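Local coordinates for protein blue-light-activated histidine kinase 2 (PDB 4R38) that senses blue light through a flavin-binding LOV domain, the part present here, and in its full-length form acts as an ATP-dependent histidine kinase, at residues L22-D34 with E115-M127. Numbering follows the deposited sequence.
Sequences LPFSLTIADISQD and EKCRYFVGIQVDM. With RBF (riboflavin), chain E.
In a LOV domain, the light-sensing variety of the PAS fold, two strands of the flavin-facing sheet, the first and last, 25-30 and 119-127, pair antiparallel at the middle of its five strands. Thr-27 and Gly-122 form a hydrogen-bonded pair, as do Ala-29 and Phe-120, where Ala-29 N reaches Phe-120 O at 2.8 Å. Thr-27, Ala-29, Phe-120 and Gln-124 look toward riboflavin; a side chain on Gly-122 would point at flavin C6, and its absence leaves room for the ring.

Gln-124 shows how a sheet can hold an amide against a chromophore. Its chain bends about its CB-CG bond (chi2 82°), bringing the amide across to the neighbouring strand. There Ser-25 OG donates to Gln-124 OE1 at 2.7 Å, while Gln-124 NE2 gives a nearly straight bond, in its amide plane, to Thr-27 OG1 at 3.2 Å. These two hydroxyls fix the amide's rotation. NE2 also makes weak, bent bonds to flavin O4 and N5, both 3.4 Å. Cys-61, the residue known to form the flavin adduct but unattached here, lies nearby.

On the sheet's other side, Val-121 CG2 lies against Leu-26 and Ile-28, with Leu-26 CG 4.0 Å away. Just past strand 25-30, Ile-31 CD1 packs 3.5 Å from Phe-120 CD2, close to the Cys-117–Cys-84 disulfide. Ser-32 N donates to Asp-30 OD1, making an Asx turn. In a separate salt bridge Arg-118 grips Asp-30 OD2 side-on through NE and NH2, the latter at 2.9 Å, and Ser-32 OG, bonded to Asp-30 OD1, sits over the guanidinium centre.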
ATOM      1  N   LEU A  22       4.546   4.130  14.463  1.00 65.45           N
ATOM      2  CA  LEU A  22       3.890   5.428  14.499  1.00 47.04           C
ATOM      3  C   LEU A  22       2.376   5.287  14.653  1.00 46.64           C
ATOM      4  O   LEU A  22       1.825   4.186  14.476  1.00 44.40           O
ATOM      5  CB  LEU A  22       4.247   6.155  13.203  1.00 48.69           C
ATOM      6  CG  LEU A  22       5.745   6.475  13.055  1.00 49.58           C
ATOM      7  CD1 LEU A  22       6.147   6.572  11.576  1.00 52.36           C
ATOM      8  CD2 LEU A  22       6.074   7.758  13.774  1.00 47.70           C
ATOM      9  N   PRO A  23       1.681   6.394  14.962  1.00 41.40           N
ATOM     10  CA  PRO A  23       0.223   6.338  15.156  1.00 42.15           C
ATOM     11  C   PRO A  23      -0.576   6.318  13.858  1.00 51.50           C
ATOM     12  O   PRO A  23      -1.665   6.906  13.769  1.00 52.02           O
ATOM     13  CB  PRO A  23      -0.060   7.641  15.920  1.00 40.23           C
ATOM     14  CG  PRO A  23       0.975   8.565  15.422  1.00 41.86           C
ATOM     15  CD  PRO A  23       2.214   7.733  15.295  1.00 41.05           C
ATOM     16  N   PHE A  24      -0.035   5.639  12.855  1.00 37.41           N
ATOM     17  CA  PHE A  24      -0.703   5.510  11.588  1.00 37.80           C
ATOM     18  C   PHE A  24      -0.017   4.402  10.814  1.00 34.77           C
ATOM     19  O   PHE A  24       1.185   4.162  10.961  1.00 38.34           O
ATOM     20  CB  PHE A  24      -0.695   6.823  10.806  1.00 43.85           C
ATOM     21  CG  PHE A  24       0.642   7.507  10.768  1.00 41.77           C
ATOM     22  CD1 PHE A  24       1.596   7.151   9.824  1.00 46.14           C
ATOM     23  CD2 PHE A  24       0.940   8.533  11.660  1.00 44.95           C
ATOM     24  CE1 PHE A  24       2.844   7.797   9.784  1.00 45.36           C
ATOM     25  CE2 PHE A  24       2.177   9.187  11.630  1.00 41.34           C
ATOM     26  CZ  PHE A  24       3.128   8.820  10.689  1.00 37.76           C
ATOM     27  N   SER A  25      -0.813   3.709  10.020  1.00 36.47           N
ATOM     28  CA  SER A  25      -0.339   2.593   9.190  1.00 37.88           C
ATOM     29  C   SER A  25       0.645   3.127   8.161  1.00 33.62           C
ATOM     30  O   SER A  25       0.376   4.111   7.468  1.00 36.09           O
ATOM     31  CB  SER A  25      -1.530   1.924   8.503  1.00 36.11           C
ATOM     32  OG  SER A  25      -1.125   0.869   7.609  1.00 37.27           O
ATOM     33  N   LEU A  26       1.815   2.501   8.103  1.00 34.47           N
ATOM     34  CA  LEU A  26       2.847   2.889   7.159  1.00 38.13           C
ATOM     35  C   LEU A  26       3.467   1.645   6.552  1.00 39.66           C
ATOM     36  O   LEU A  26       3.625   0.629   7.233  1.00 39.09           O
ATOM     37  CB  LEU A  26       3.902   3.726   7.870  1.00 41.72           C
ATOM     38  CG  LEU A  26       5.001   4.340   6.981  1.00 42.83           C
ATOM     39  CD1 LEU A  26       5.345   5.746   7.441  1.00 51.05           C
ATOM     40  CD2 LEU A  26       6.220   3.446   6.972  1.00 48.42           C
ATOM     41  N   THR A  27       3.788   1.743   5.260  1.00 38.22           N
ATOM     42  CA  THR A  27       4.362   0.649   4.493  1.00 37.18           C
ATOM     43  C   THR A  27       5.458   1.204   3.596  1.00 39.63           C
ATOM     44  O   THR A  27       5.407   2.361   3.182  1.00 34.72           O
ATOM     45  CB  THR A  27       3.322  -0.001   3.585  1.00 40.87           C
ATOM     46  OG1 THR A  27       2.821   0.977   2.662  1.00 39.48           O
ATOM     47  CG2 THR A  27       2.159  -0.591   4.395  1.00 46.18           C
ATOM     48  N   ILE A  28       6.472   0.393   3.310  1.00 34.39           N
ATOM     49  CA  ILE A  28       7.511   0.793   2.378  1.00 31.92           C
ATOM     50  C   ILE A  28       7.673  -0.391   1.439  1.00 37.43           C
ATOM     51  O   ILE A  28       7.688  -1.522   1.910  1.00 36.06           O
ATOM     52  CB  ILE A  28       8.853   1.066   3.072  1.00 33.74           C
ATOM     53  CG1 ILE A  28       8.735   2.247   4.068  1.00 39.09           C
ATOM     54  CG2 ILE A  28       9.967   1.363   2.066  1.00 38.41           C
ATOM     55  CD1 ILE A  28       9.920   2.387   4.971  1.00 43.01           C
ATOM     56  N   ALA A  29       7.777  -0.120   0.139  1.00 34.10           N
ATOM     57  CA  ALA A  29       7.949  -1.164  -0.880  1.00 34.21           C
ATOM     58  C   ALA A  29       9.221  -0.910  -1.654  1.00 38.11           C
ATOM     59  O   ALA A  29       9.573   0.230  -1.874  1.00 38.16           O
ATOM     60  CB  ALA A  29       6.788  -1.159  -1.834  1.00 34.32           C
ATOM     61  N   ASP A  30       9.897  -1.979  -2.081  1.00 36.90           N
ATOM     62  CA  ASP A  30      11.052  -1.844  -2.948  1.00 35.15           C
ATOM     63  C   ASP A  30      10.525  -2.049  -4.362  1.00 37.13           C
ATOM     64  O   ASP A  30      10.294  -3.190  -4.791  1.00 36.04           O
ATOM     65  CB  ASP A  30      12.113  -2.885  -2.579  1.00 38.45           C
ATOM     66  CG  ASP A  30      13.405  -2.724  -3.391  1.00 41.72           C
ATOM     67  OD1 ASP A  30      13.319  -2.195  -4.520  1.00 40.94           O
ATOM     68  OD2 ASP A  30      14.505  -3.111  -2.903  1.00 41.84           O
ATOM     69  N   ILE A  31      10.250  -0.950  -5.061  1.00 40.15           N
ATOM     70  CA  ILE A  31       9.603  -1.034  -6.372  1.00 41.94           C
ATOM     71  C   ILE A  31      10.572  -1.363  -7.501  1.00 42.86           C
ATOM     72  O   ILE A  31      10.164  -1.449  -8.660  1.00 44.84           O
ATOM     73  CB  ILE A  31       8.771   0.241  -6.721  1.00 44.77           C
ATOM     74  CG1 ILE A  31       9.651   1.473  -6.878  1.00 49.44           C
ATOM     75  CG2 ILE A  31       7.663   0.450  -5.660  1.00 41.72           C
ATOM     76  CD1 ILE A  31       8.985   2.601  -7.622  1.00 48.84           C
ATOM     77  N   SER A  32      11.830  -1.582  -7.167  1.00 40.87           N
ATOM     78  CA  SER A  32      12.780  -2.022  -8.170  1.00 44.04           C
ATOM     79  C   SER A  32      12.769  -3.553  -8.223  1.00 47.34           C
ATOM     80  O   SER A  32      13.231  -4.136  -9.194  1.00 49.46           O
ATOM     81  CB  SER A  32      14.186  -1.491  -7.853  1.00 47.84           C
ATOM     82  OG  SER A  32      14.806  -2.300  -6.875  1.00 45.89           O
ATOM     83  N   GLN A  33      12.268  -4.202  -7.170  1.00 44.70           N
ATOM     84  CA  GLN A  33      12.183  -5.671  -7.149  1.00 39.60           C
ATOM     85  C   GLN A  33      10.936  -6.182  -7.846  1.00 43.36           C
ATOM     86  O   GLN A  33       9.907  -5.517  -7.879  1.00 40.41           O
ATOM     87  CB  GLN A  33      12.177  -6.221  -5.724  1.00 42.42           C
ATOM     88  CG  GLN A  33      13.519  -6.107  -5.011  1.00 43.78           C
ATOM     89  CD  GLN A  33      13.504  -6.782  -3.655  1.00 52.65           C
ATOM     90  OE1 GLN A  33      13.181  -7.961  -3.544  1.00 49.46           O
ATOM     91  NE2 GLN A  33      13.852  -6.035  -2.616  1.00 48.27           N
ATOM     92  N   ASP A  34      11.018  -7.396  -8.381  1.00 41.30           N
ATOM     93  CA  ASP A  34       9.893  -7.973  -9.065  1.00 47.99           C
ATOM     94  C   ASP A  34       8.605  -7.948  -8.225  1.00 43.69           C
ATOM     95  O   ASP A  34       8.553  -8.471  -7.118  1.00 43.05           O
ATOM     96  CB  ASP A  34      10.223  -9.398  -9.466  1.00 50.45           C
ATOM     97  CG  ASP A  34       9.143 -10.010 -10.304  1.00 63.55           C
ATOM     98  OD1 ASP A  34       9.158  -9.796 -11.534  1.00 72.74           O
ATOM     99  OD2 ASP A  34       8.269 -10.684  -9.725  1.00 73.14           O
ATOM    100  N   GLU A 115      17.227   9.351  -8.337  1.00 84.36           N
ATOM    101  CA  GLU A 115      16.960   9.217  -9.765  1.00 91.10           C
ATOM    102  C   GLU A 115      16.537   7.800 -10.140  1.00 85.70           C
ATOM    103  O   GLU A 115      15.805   7.608 -11.109  1.00 92.27           O
ATOM    104  CB  GLU A 115      18.202   9.601 -10.563  1.00 99.12           C
ATOM    105  CG  GLU A 115      19.429   8.787 -10.196  1.00105.11           C
ATOM    106  CD  GLU A 115      20.623   9.115 -11.062  1.00116.70           C
ATOM    107  OE1 GLU A 115      20.806   8.440 -12.102  1.00117.17           O
ATOM    108  OE2 GLU A 115      21.376  10.048 -10.698  1.00122.27           O
ATOM    109  N   LYS A 116      17.003   6.816  -9.375  1.00 74.16           N
ATOM    110  CA  LYS A 116      16.649   5.414  -9.616  1.00 70.16           C
ATOM    111  C   LYS A 116      15.284   5.049  -9.019  1.00 60.43           C
ATOM    112  O   LYS A 116      14.724   4.002  -9.352  1.00 55.32           O
ATOM    113  CB  LYS A 116      17.732   4.482  -9.057  1.00 71.20           C
ATOM    114  CG  LYS A 116      19.104   4.631  -9.737  1.00 70.24           C
ATOM    115  CD  LYS A 116      19.020   4.367 -11.237  1.00 81.82           C
ATOM    116  CE  LYS A 116      20.382   4.402 -11.919  1.00 92.07           C
ATOM    117  NZ  LYS A 116      20.249   4.251 -13.402  1.00 96.72           N
ATOM    118  N   CYS A 117      14.771   5.916  -8.143  1.00 55.56           N
ATOM    119  CA  CYS A 117      13.460   5.745  -7.490  1.00 52.18           C
ATOM    120  C   CYS A 117      13.140   4.318  -7.046  1.00 41.74           C
ATOM    121  O   CYS A 117      12.211   3.677  -7.537  1.00 47.91           O
ATOM    122  CB  CYS A 117      12.357   6.265  -8.392  1.00 47.57           C
ATOM    123  SG  CYS A 117      10.707   6.205  -7.624  1.00 59.58           S
ATOM    124  N   ARG A 118      13.898   3.840  -6.075  1.00 41.35           N
ATOM    125  CA  ARG A 118      13.829   2.450  -5.676  1.00 42.83           C
ATOM    126  C   ARG A 118      12.722   2.151  -4.676  1.00 36.68           C
ATOM    127  O   ARG A 118      12.160   1.080  -4.683  1.00 40.79           O
ATOM    128  CB  ARG A 118      15.175   2.058  -5.073  1.00 49.86           C
ATOM    129  CG  ARG A 118      15.190   0.700  -4.447  1.00 43.68           C
ATOM    130  CD  ARG A 118      16.615   0.238  -4.192  1.00 48.63           C
ATOM    131  NE  ARG A 118      16.548  -1.193  -4.028  1.00 52.12           N
ATOM    132  CZ  ARG A 118      17.096  -2.090  -4.839  1.00 50.31           C
ATOM    133  NH1 ARG A 118      17.895  -1.729  -5.849  1.00 51.53           N
ATOM    134  NH2 ARG A 118      16.898  -3.365  -4.568  1.00 45.51           N
ATOM    135  N   TYR A 119      12.455   3.091  -3.778  1.00 39.60           N
ATOM    136  CA  TYR A 119      11.528   2.837  -2.692  1.00 37.27           C
ATOM    137  C   TYR A 119      10.313   3.750  -2.742  1.00 35.09           C
ATOM    138  O   TYR A 119      10.417   4.933  -3.070  1.00 42.82           O
ATOM    139  CB  TYR A 119      12.231   3.059  -1.352  1.00 42.38           C
ATOM    140  CG  TYR A 119      13.439   2.167  -1.120  1.00 36.87           C
ATOM    141  CD1 TYR A 119      13.284   0.845  -0.687  1.00 40.33           C
ATOM    142  CD2 TYR A 119      14.716   2.632  -1.367  1.00 42.04           C
ATOM    143  CE1 TYR A 119      14.409   0.039  -0.461  1.00 42.80           C
ATOM    144  CE2 TYR A 119      15.822   1.847  -1.144  1.00 44.13           C
ATOM    145  CZ  TYR A 119      15.664   0.543  -0.714  1.00 46.63           C
ATOM    146  OH  TYR A 119      16.791  -0.236  -0.508  1.00 46.87           O
ATOM    147  N   PHE A 120       9.183   3.185  -2.354  1.00 35.66           N
ATOM    148  CA  PHE A 120       7.934   3.929  -2.268  1.00 40.39           C
ATOM    149  C   PHE A 120       7.467   3.764  -0.846  1.00 36.44           C
ATOM    150  O   PHE A 120       7.588   2.689  -0.271  1.00 35.72           O
ATOM    151  CB  PHE A 120       6.896   3.370  -3.236  1.00 40.76           C
ATOM    152  CG  PHE A 120       6.542   4.301  -4.372  1.00 30.65           C
ATOM    153  CD1 PHE A 120       5.238   4.719  -4.557  1.00 33.95           C
ATOM    154  CD2 PHE A 120       7.509   4.737  -5.255  1.00 36.27           C
ATOM    155  CE1 PHE A 120       4.918   5.578  -5.587  1.00 37.59           C
ATOM    156  CE2 PHE A 120       7.182   5.607  -6.292  1.00 41.53           C
ATOM    157  CZ  PHE A 120       5.893   6.008  -6.456  1.00 40.68           C
ATOM    158  N   VAL A 121       6.919   4.838  -0.289  1.00 38.50           N
ATOM    159  CA  VAL A 121       6.308   4.801   1.023  1.00 36.87           C
ATOM    160  C   VAL A 121       4.856   5.172   0.871  1.00 34.10           C
ATOM    161  O   VAL A 121       4.503   5.983   0.005  1.00 41.88           O
ATOM    162  CB  VAL A 121       7.000   5.800   2.027  1.00 37.08           C
ATOM    163  CG1 VAL A 121       6.909   7.245   1.544  1.00 37.82           C
ATOM    164  CG2 VAL A 121       6.399   5.677   3.431  1.00 38.07           C
ATOM    165  N   GLY A 122       4.016   4.550   1.694  1.00 36.36           N
ATOM    166  CA  GLY A 122       2.582   4.792   1.688  1.00 37.29           C
ATOM    167  C   GLY A 122       2.027   4.807   3.107  1.00 43.82           C
ATOM    168  O   GLY A 122       2.517   4.086   3.982  1.00 39.65           O
ATOM    169  N   ILE A 123       1.033   5.657   3.349  1.00 40.83           N
ATOM    170  CA  ILE A 123       0.238   5.536   4.562  1.00 37.10           C
ATOM    171  C   ILE A 123      -1.176   5.172   4.175  1.00 37.08           C
ATOM    172  O   ILE A 123      -1.639   5.498   3.069  1.00 35.98           O
ATOM    173  CB  ILE A 123       0.235   6.813   5.427  1.00 38.38           C
ATOM    174  CG1 ILE A 123      -0.337   7.988   4.639  1.00 41.35           C
ATOM    175  CG2 ILE A 123       1.642   7.078   5.924  1.00 42.61           C
ATOM    176  CD1 ILE A 123      -0.524   9.221   5.488  1.00 56.24           C
ATOM    177  N   GLN A 124      -1.827   4.431   5.071  1.00 35.43           N
ATOM    178  CA  GLN A 124      -3.178   3.970   4.889  1.00 36.13           C
ATOM    179  C   GLN A 124      -4.031   4.489   6.018  1.00 36.83           C
ATOM    180  O   GLN A 124      -3.677   4.346   7.191  1.00 39.73           O
ATOM    181  CB  GLN A 124      -3.240   2.456   4.948  1.00 37.31           C
ATOM    182  CG  GLN A 124      -2.509   1.789   3.843  1.00 37.32           C
ATOM    183  CD  GLN A 124      -1.024   1.650   4.055  1.00 45.65           C
ATOM    184  OE1 GLN A 124      -0.513   1.771   5.166  1.00 41.32           O
ATOM    185  NE2 GLN A 124      -0.311   1.369   2.964  1.00 50.45           N
ATOM    186  N   VAL A 125      -5.164   5.062   5.645  1.00 32.13           N
ATOM    187  CA  VAL A 125      -6.144   5.543   6.603  1.00 41.27           C
ATOM    188  C   VAL A 125      -7.457   4.805   6.371  1.00 39.99           C
ATOM    189  O   VAL A 125      -8.041   4.869   5.287  1.00 38.64           O
ATOM    190  CB  VAL A 125      -6.401   7.046   6.437  1.00 42.64           C
ATOM    191  CG1 VAL A 125      -7.425   7.525   7.477  1.00 46.67           C
ATOM    192  CG2 VAL A 125      -5.110   7.825   6.556  1.00 50.82           C
ATOM    193  N   ASP A 126      -7.903   4.096   7.400  1.00 36.24           N
ATOM    194  CA  ASP A 126      -9.161   3.364   7.387  1.00 38.52           C
ATOM    195  C   ASP A 126     -10.349   4.328   7.425  1.00 46.84           C
ATOM    196  O   ASP A 126     -10.565   5.005   8.441  1.00 46.23           O
ATOM    197  CB  ASP A 126      -9.170   2.455   8.616  1.00 42.50           C
ATOM    198  CG  ASP A 126     -10.291   1.437   8.613  1.00 48.69           C
ATOM    199  OD1 ASP A 126     -11.292   1.592   7.871  1.00 45.83           O
ATOM    200  OD2 ASP A 126     -10.156   0.471   9.393  1.00 47.60           O
ATOM    201  N   MET A 127     -11.121   4.382   6.332  1.00 39.50           N
ATOM    202  CA  MET A 127     -12.289   5.260   6.248  1.00 47.01           C
ATOM    203  C   MET A 127     -13.586   4.493   6.536  1.00 50.09           C
ATOM    204  O   MET A 127     -14.679   5.048   6.405  1.00 55.29           O
ATOM    205  CB  MET A 127     -12.382   5.910   4.864  1.00 52.36           C
ATOM    206  CG  MET A 127     -11.179   6.746   4.469  1.00 46.89           C
ATOM    207  SD  MET A 127     -11.008   8.159   5.553  1.00 63.97           S
ATOM    208  CE  MET A 127      -9.470   8.926   5.009  1.00 74.24           C
TER
HETATM  209  N1  RBF E 201      -2.932  -1.111  -2.563  1.00 32.94           N
HETATM  210  C2  RBF E 201      -3.989  -1.397  -1.760  1.00 32.43           C
HETATM  211  O2  RBF E 201      -4.984  -1.917  -2.229  1.00 33.68           O
HETATM  212  N3  RBF E 201      -3.925  -1.086  -0.430  1.00 36.72           N
HETATM  213  C4  RBF E 201      -2.807  -0.586   0.140  1.00 34.70           C
HETATM  214  O4  RBF E 201      -2.771  -0.316   1.363  1.00 33.47           O
HETATM  215  C4A RBF E 201      -1.660  -0.343  -0.656  1.00 32.00           C
HETATM  216  N5  RBF E 201      -0.485   0.116  -0.151  1.00 30.60           N
HETATM  217  C5A RBF E 201       0.576   0.317  -0.951  1.00 29.86           C
HETATM  218  C6  RBF E 201       1.813   0.816  -0.453  1.00 31.93           C
HETATM  219  C7  RBF E 201       2.916   1.008  -1.282  1.00 36.78           C
HETATM  220  C7M RBF E 201       4.205   1.558  -0.620  1.00 35.29           C
HETATM  221  C8  RBF E 201       2.805   0.732  -2.645  1.00 33.17           C
HETATM  222  C8M RBF E 201       3.937   0.924  -3.655  1.00 38.39           C
HETATM  223  C9  RBF E 201       1.621   0.266  -3.146  1.00 33.20           C
HETATM  224  C9A RBF E 201       0.472   0.050  -2.330  1.00 33.32           C
HETATM  225  N10 RBF E 201      -0.693  -0.457  -2.881  1.00 31.29           N
HETATM  226  C10 RBF E 201      -1.787  -0.655  -2.050  1.00 30.46           C
HETATM  227  C1' RBF E 201      -0.878  -0.678  -4.316  1.00 32.03           C
HETATM  228  C2' RBF E 201      -0.591  -2.077  -4.851  1.00 29.30           C
HETATM  229  O2' RBF E 201       0.507  -2.566  -4.194  1.00 33.78           O
HETATM  230  C3' RBF E 201      -0.329  -1.989  -6.351  1.00 33.86           C
HETATM  231  O3' RBF E 201       0.830  -1.239  -6.587  1.00 34.84           O
HETATM  232  C4' RBF E 201      -1.485  -1.322  -7.092  1.00 33.84           C
HETATM  233  O4' RBF E 201      -2.681  -2.037  -6.919  1.00 33.45           O
HETATM  234  C5' RBF E 201      -1.181  -1.214  -8.581  1.00 33.89           C
HETATM  235  O5' RBF E 201      -0.943  -2.500  -9.125  1.00 35.28           O
HETATM  236  O   HOH W   1      -3.445   4.635   9.739  1.00 43.06           O